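Local coordinates for protein RNA-dependent RNA Polymerase (Bombyx mori cytoplasmic polyhedrosis virus, PDB 6TZ0) that synthesises RNA from an RNA template, transcribing plus strands conservatively from the viral double-stranded genome and making complementary minus strands during genome replication, at residues 149-154 and 786-791; 553-558 and 635-640. All blocks are in the same frame, centred on the assembly; numbering follows the deposited sequence.

Contact 1. Residues 149-154 and 786-791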
loop_
_atom_site.group_PDB
_atom_site.type_symbol
_atom_site.label_atom_id
_atom_site.label_comp_id
_atom_site.label_asym_id
_atom_site.label_seq_id
_atom_site.Cartn_x
_atom_site.Cartn_y
_atom_site.Cartn_z
ATOM N N LEU A 149 3.884 -32.373 -5.630
ATOM C CA LEU A 149 3.536 -33.491 -4.760
ATOM C C LEU A 149 4.531 -34.642 -4.909
ATOM O O LEU A 149 4.869 -35.305 -3.919
ATOM C CB LEU A 149 2.106 -33.949 -5.050
ATOM C CG LEU A 149 1.538 -35.020 -4.118
ATOM C CD1 LEU A 149 1.479 -34.502 -2.700
ATOM C CD2 LEU A 149 0.172 -35.473 -4.567
ATOM N N CYS A 150 5.037 -34.868 -6.128
ATOM C CA CYS A 150 6.091 -35.857 -6.341
ATOM C C CYS A 150 7.371 -35.480 -5.612
ATOM O O CYS A 150 8.063 -36.355 -5.084
ATOM C CB CYS A 150 6.379 -36.040 -7.832
ATOM S SG CYS A 150 5.162 -36.985 -8.753
ATOM N N ALA A 151 7.689 -34.183 -5.553
ATOM C CA ALA A 151 8.874 -33.737 -4.824
ATOM C C ALA A 151 8.740 -33.990 -3.327
ATOM O O ALA A 151 9.685 -34.481 -2.691
ATOM C CB ALA A 151 9.134 -32.260 -5.099
ATOM N N VAL A 152 7.561 -33.700 -2.764
ATOM C CA VAL A 152 7.333 -33.924 -1.333
ATOM C C VAL A 152 7.391 -35.414 -0.995
ATOM O O VAL A 152 8.060 -35.826 -0.033
ATOM C CB VAL A 152 5.994 -33.300 -0.899
ATOM C CG1 VAL A 152 5.688 -33.629 0.541
ATOM C CG2 VAL A 152 6.041 -31.812 -1.065
ATOM N N ILE A 153 6.726 -36.245 -1.804
ATOM C CA ILE A 153 6.682 -37.683 -1.539
ATOM C C ILE A 153 8.055 -38.325 -1.749
ATOM O O ILE A 153 8.460 -39.207 -0.981
ATOM C CB ILE A 153 5.584 -38.335 -2.402
ATOM C CG1 ILE A 153 4.205 -37.819 -1.987
ATOM C CG2 ILE A 153 5.609 -39.836 -2.318
ATOM C CD1 ILE A 153 3.841 -38.112 -0.561
ATOM N N ALA A 154 8.815 -37.849 -2.743
ATOM C CA ALA A 154 10.169 -38.345 -2.974
ATOM C C ALA A 154 11.101 -38.009 -1.819
ATOM O O ALA A 154 11.916 -38.846 -1.405
ATOM C CB ALA A 154 10.719 -37.760 -4.267
ATOM N N ALA A 786 15.347 -30.882 -7.912
ATOM C CA ALA A 786 15.635 -32.022 -8.772
ATOM C C ALA A 786 14.442 -32.466 -9.602
ATOM O O ALA A 786 14.635 -33.089 -10.651
ATOM C CB ALA A 786 16.116 -33.205 -7.934
ATOM N N ILE A 787 13.229 -32.152 -9.168
ATOM C CA ILE A 787 12.060 -32.540 -9.943
ATOM C C ILE A 787 11.346 -31.358 -10.605
ATOM O O ILE A 787 11.132 -31.350 -11.813
ATOM C CB ILE A 787 11.079 -33.341 -9.067
ATOM C CG1 ILE A 787 11.678 -34.707 -8.738
ATOM C CG2 ILE A 787 9.737 -33.495 -9.757
ATOM C CD1 ILE A 787 11.102 -35.349 -7.500
ATOM N N CYS A 788 10.996 -30.357 -9.807
ATOM C CA CYS A 788 10.287 -29.169 -10.284
ATOM C C CYS A 788 11.009 -28.223 -11.247
ATOM O O CYS A 788 10.401 -27.719 -12.185
ATOM C CB CYS A 788 9.736 -28.374 -9.097
ATOM S SG CYS A 788 8.610 -29.326 -8.057
ATOM N N LEU A 789 12.287 -27.967 -11.006
ATOM C CA LEU A 789 13.051 -27.032 -11.834
ATOM C C LEU A 789 13.986 -27.655 -12.875
ATOM O O LEU A 789 14.815 -26.958 -13.451
ATOM C CB LEU A 789 13.850 -26.078 -10.941
ATOM C CG LEU A 789 13.092 -25.382 -9.809
ATOM C CD1 LEU A 789 14.068 -24.681 -8.881
ATOM C CD2 LEU A 789 12.085 -24.388 -10.360
ATOM N N ARG A 790 13.864 -28.953 -13.112
ATOM C CA ARG A 790 14.759 -29.646 -14.040
ATOM C C ARG A 790 14.429 -29.690 -15.542
ATOM O O ARG A 790 15.225 -30.210 -16.318
ATOM C CB ARG A 790 15.009 -31.066 -13.532
ATOM C CG ARG A 790 16.246 -31.716 -14.118
ATOM C CD ARG A 790 16.662 -32.916 -13.292
ATOM N NE ARG A 790 17.809 -33.594 -13.876
ATOM C CZ ARG A 790 18.357 -34.690 -13.369
ATOM N NH1 ARG A 790 17.860 -35.224 -12.265
ATOM N NH2 ARG A 790 19.400 -35.248 -13.962
ATOM N N ARG A 791 13.292 -29.147 -15.965
ATOM C CA ARG A 791 12.923 -29.224 -17.384
ATOM C C ARG A 791 13.030 -27.939 -18.202
ATOM O O ARG A 791 12.505 -26.898 -17.819
ATOM C CB ARG A 791 11.501 -29.761 -17.526
ATOM C CG ARG A 791 11.324 -31.199 -17.085
ATOM C CD ARG A 791 10.065 -31.771 -17.705
ATOM N NE ARG A 791 10.038 -31.530 -19.143
ATOM C CZ ARG A 791 9.193 -32.115 -19.982
ATOM N NH1 ARG A 791 9.246 -31.837 -21.276
ATOM N NH2 ARG A 791 8.300 -32.982 -19.529
#
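Ile787 meets Ala151 and Ala154 without any ring or guanidinium between them, so the only flat group involved is the peptide after Cys150, whose carbonyl O lies 4.0 Å from Ile787 CD1. That oxygen already accepts the helical bond from Ala154 N, and the methyl adds only van der Waals contact to it. Ile787 carries the contact: its chi2 of 157° sets CD1 roughly anti to CA, and the methyl ends 3.8 Å from Ala151 CA. The same CD1 is 4.1 Å from Ala154 CB, and thus touches two alanines three residues apart on one side of the helix. Beside it, Cys788 SG approaches Ala151 CB at 4.2 Å, giving this alanine a neighbour on each of two consecutive loop residues. No hydrogen bond joins the segments; the interface is small, 155 Å², apolar and buried. The alanines belong to helix 145-160, which is packed through Leu149 on helix 206-218 and through Cys150 and Ile153 on helix 37-44. Their partner is the loop leaving helix 774-786, so the contact packs helix 145-160 of the N-terminal region against the loop leading into strand 791-795.

Contact 2. Residues 553-558 and 635-640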
loop_
_atom_site.group_PDB
_atom_site.type_symbol
_atom_site.label_atom_id
_atom_site.label_comp_id
_atom_site.label_asym_id
_atom_site.label_seq_id
_atom_site.Cartn_x
_atom_site.Cartn_y
_atom_site.Cartn_z
ATOM N N ALA A 553 -11.713 -0.357 8.365
ATOM C CA ALA A 553 -13.156 -0.233 8.277
ATOM C C ALA A 553 -13.750 0.480 9.479
ATOM O O ALA A 553 -14.908 0.903 9.421
ATOM C CB ALA A 553 -13.793 -1.611 8.126
ATOM N N SER A 554 -12.988 0.632 10.559
ATOM C CA SER A 554 -13.500 1.241 11.779
ATOM C C SER A 554 -13.286 2.745 11.837
ATOM O O SER A 554 -14.011 3.426 12.565
ATOM C CB SER A 554 -12.847 0.603 13.005
ATOM O OG SER A 554 -13.169 -0.768 13.113
ATOM N N VAL A 555 -12.314 3.273 11.098
ATOM C CA VAL A 555 -12.034 4.706 11.103
ATOM C C VAL A 555 -13.151 5.413 10.346
ATOM O O VAL A 555 -13.258 5.292 9.125
ATOM C CB VAL A 555 -10.664 5.012 10.487
ATOM C CG1 VAL A 555 -10.433 6.507 10.385
ATOM C CG2 VAL A 555 -9.572 4.374 11.307
ATOM N N THR A 556 -13.981 6.160 11.062
ATOM C CA THR A 556 -15.071 6.895 10.439
ATOM C C THR A 556 -14.538 8.221 9.897
ATOM O O THR A 556 -13.330 8.453 9.819
ATOM C CB THR A 556 -16.209 7.101 11.433
ATOM O OG1 THR A 556 -15.766 7.942 12.499
ATOM C CG2 THR A 556 -16.633 5.777 12.022
ATOM N N THR A 557 -15.442 9.115 9.508
ATOM C CA THR A 557 -15.023 10.423 9.020
ATOM C C THR A 557 -14.589 11.313 10.182
ATOM O O THR A 557 -13.584 12.042 10.096
ATOM C CB THR A 557 -16.177 11.052 8.242
ATOM O OG1 THR A 557 -16.734 10.069 7.366
ATOM C CG2 THR A 557 -15.680 12.174 7.386
ATOM N N ASN A 558 -15.315 11.219 11.295
ATOM C CA ASN A 558 -14.960 11.957 12.494
ATOM C C ASN A 558 -13.669 11.445 13.118
ATOM O O ASN A 558 -12.956 12.211 13.772
ATOM C CB ASN A 558 -16.100 11.875 13.498
ATOM C CG ASN A 558 -17.331 12.595 13.030
ATOM O OD1 ASN A 558 -17.244 13.657 12.438
ATOM N ND2 ASN A 558 -18.492 12.026 13.302
ATOM N N GLY A 635 -16.675 5.800 4.558
ATOM C CA GLY A 635 -16.265 5.792 5.948
ATOM C C GLY A 635 -15.323 4.656 6.276
ATOM O O GLY A 635 -15.294 4.161 7.405
ATOM N N THR A 636 -14.576 4.217 5.280
ATOM C CA THR A 636 -13.505 3.254 5.441
ATOM C C THR A 636 -12.220 4.083 5.451
ATOM O O THR A 636 -12.269 5.311 5.550
ATOM C CB THR A 636 -13.615 2.211 4.319
ATOM O OG1 THR A 636 -14.993 1.878 4.152
ATOM C CG2 THR A 636 -12.920 0.895 4.665
ATOM N N TYR A 637 -11.061 3.442 5.388
ATOM C CA TYR A 637 -9.847 4.167 5.109
ATOM C C TYR A 637 -9.187 3.522 3.897
ATOM O O TYR A 637 -9.061 2.290 3.861
ATOM C CB TYR A 637 -8.899 4.155 6.309
ATOM C CG TYR A 637 -7.869 5.242 6.222
ATOM C CD1 TYR A 637 -8.202 6.550 6.538
ATOM C CD2 TYR A 637 -6.582 4.978 5.783
ATOM C CE1 TYR A 637 -7.279 7.557 6.443
ATOM C CE2 TYR A 637 -5.652 5.983 5.684
ATOM C CZ TYR A 637 -6.006 7.266 6.014
ATOM O OH TYR A 637 -5.079 8.271 5.918
ATOM N N PRO A 638 -8.765 4.305 2.895
ATOM C CA PRO A 638 -8.499 3.720 1.565
ATOM C C PRO A 638 -7.295 2.797 1.508
ATOM O O PRO A 638 -7.309 1.833 0.732
ATOM C CB PRO A 638 -8.300 4.959 0.681
ATOM C CG PRO A 638 -8.982 6.064 1.408
ATOM C CD PRO A 638 -8.772 5.775 2.855
ATOM N N SER A 639 -6.239 3.104 2.259
ATOM C CA SER A 639 -5.073 2.254 2.511
ATOM C C SER A 639 -4.188 2.000 1.290
ATOM O O SER A 639 -3.160 1.325 1.402
ATOM C CB SER A 639 -5.495 0.924 3.150
ATOM O OG SER A 639 -4.368 0.109 3.418
ATOM N N GLY A 640 -4.547 2.553 0.138
ATOM C CA GLY A 640 -3.657 2.620 -1.001
ATOM C C GLY A 640 -3.224 4.058 -1.160
ATOM O O GLY A 640 -2.962 4.551 -2.259
#
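The backbones of Ala553 and Thr636 approach to 4.5 Å between CA atoms, and those of Thr556 and Gly635 to 4.8 Å, with no hydrogen bond between the segments. Gly635 takes a positive phi of 108°, an unfavourable conformation for a residue with CB, and its bare backbone packs beside Val555 and Thr556. Thr636 holds CG2 anti to its own backbone N and lays this methyl against the main chain of Ala553, 3.8 Å from Ala553 CA; its OG1 is hydrogen-bonded to Val357 O. Val555 CG1 reaches Tyr637 CD1 obliquely at 4.4 Å. One face of the tyrosine ring has Pro638 CD 3.5 Å above it, offset toward the rim, while His647 stacks on the ring and His648 meets it edge-to-face. Both histidines also touch Val555, tying the pair to helix 644-665. Thr556 is the N-cap of helix 557-573, with OG1 hydrogen-bonded to Thr559 OG1. Thr557 and Asn558 pack on Asp495 and Pro539 of the chain of Viral structural protein 4. In the palm of the polymerase, the contact joins the residues just after motif A (Asp-x4-Asp, Asp547 to Asp552) to the loop entering motif B, whose Ser639-Gly640 pair precedes the long motif B helix.

Contacts 1 and 2 lie on opposite sides of the centre of the chain, with their own centres about 46 Å apart and their nearest atoms about 32 Å apart. Contact 2 is nested in sequence inside the long loop closed by contact 1. Each borders a different nucleotide site, neither occupied in this model. At contact 1, Ile787 comes within about 4 Å of Arg147, side chain to side chain, and the loop runs into Arg791 at the start of strand 791-795; both arginines bind ATP. At contact 2, Tyr637 stands about 4 Å from Asp552, again between side chains, a UTP-binding residue of the catalytic centre where Asp547, Asp680 and Asp681 bind magnesium.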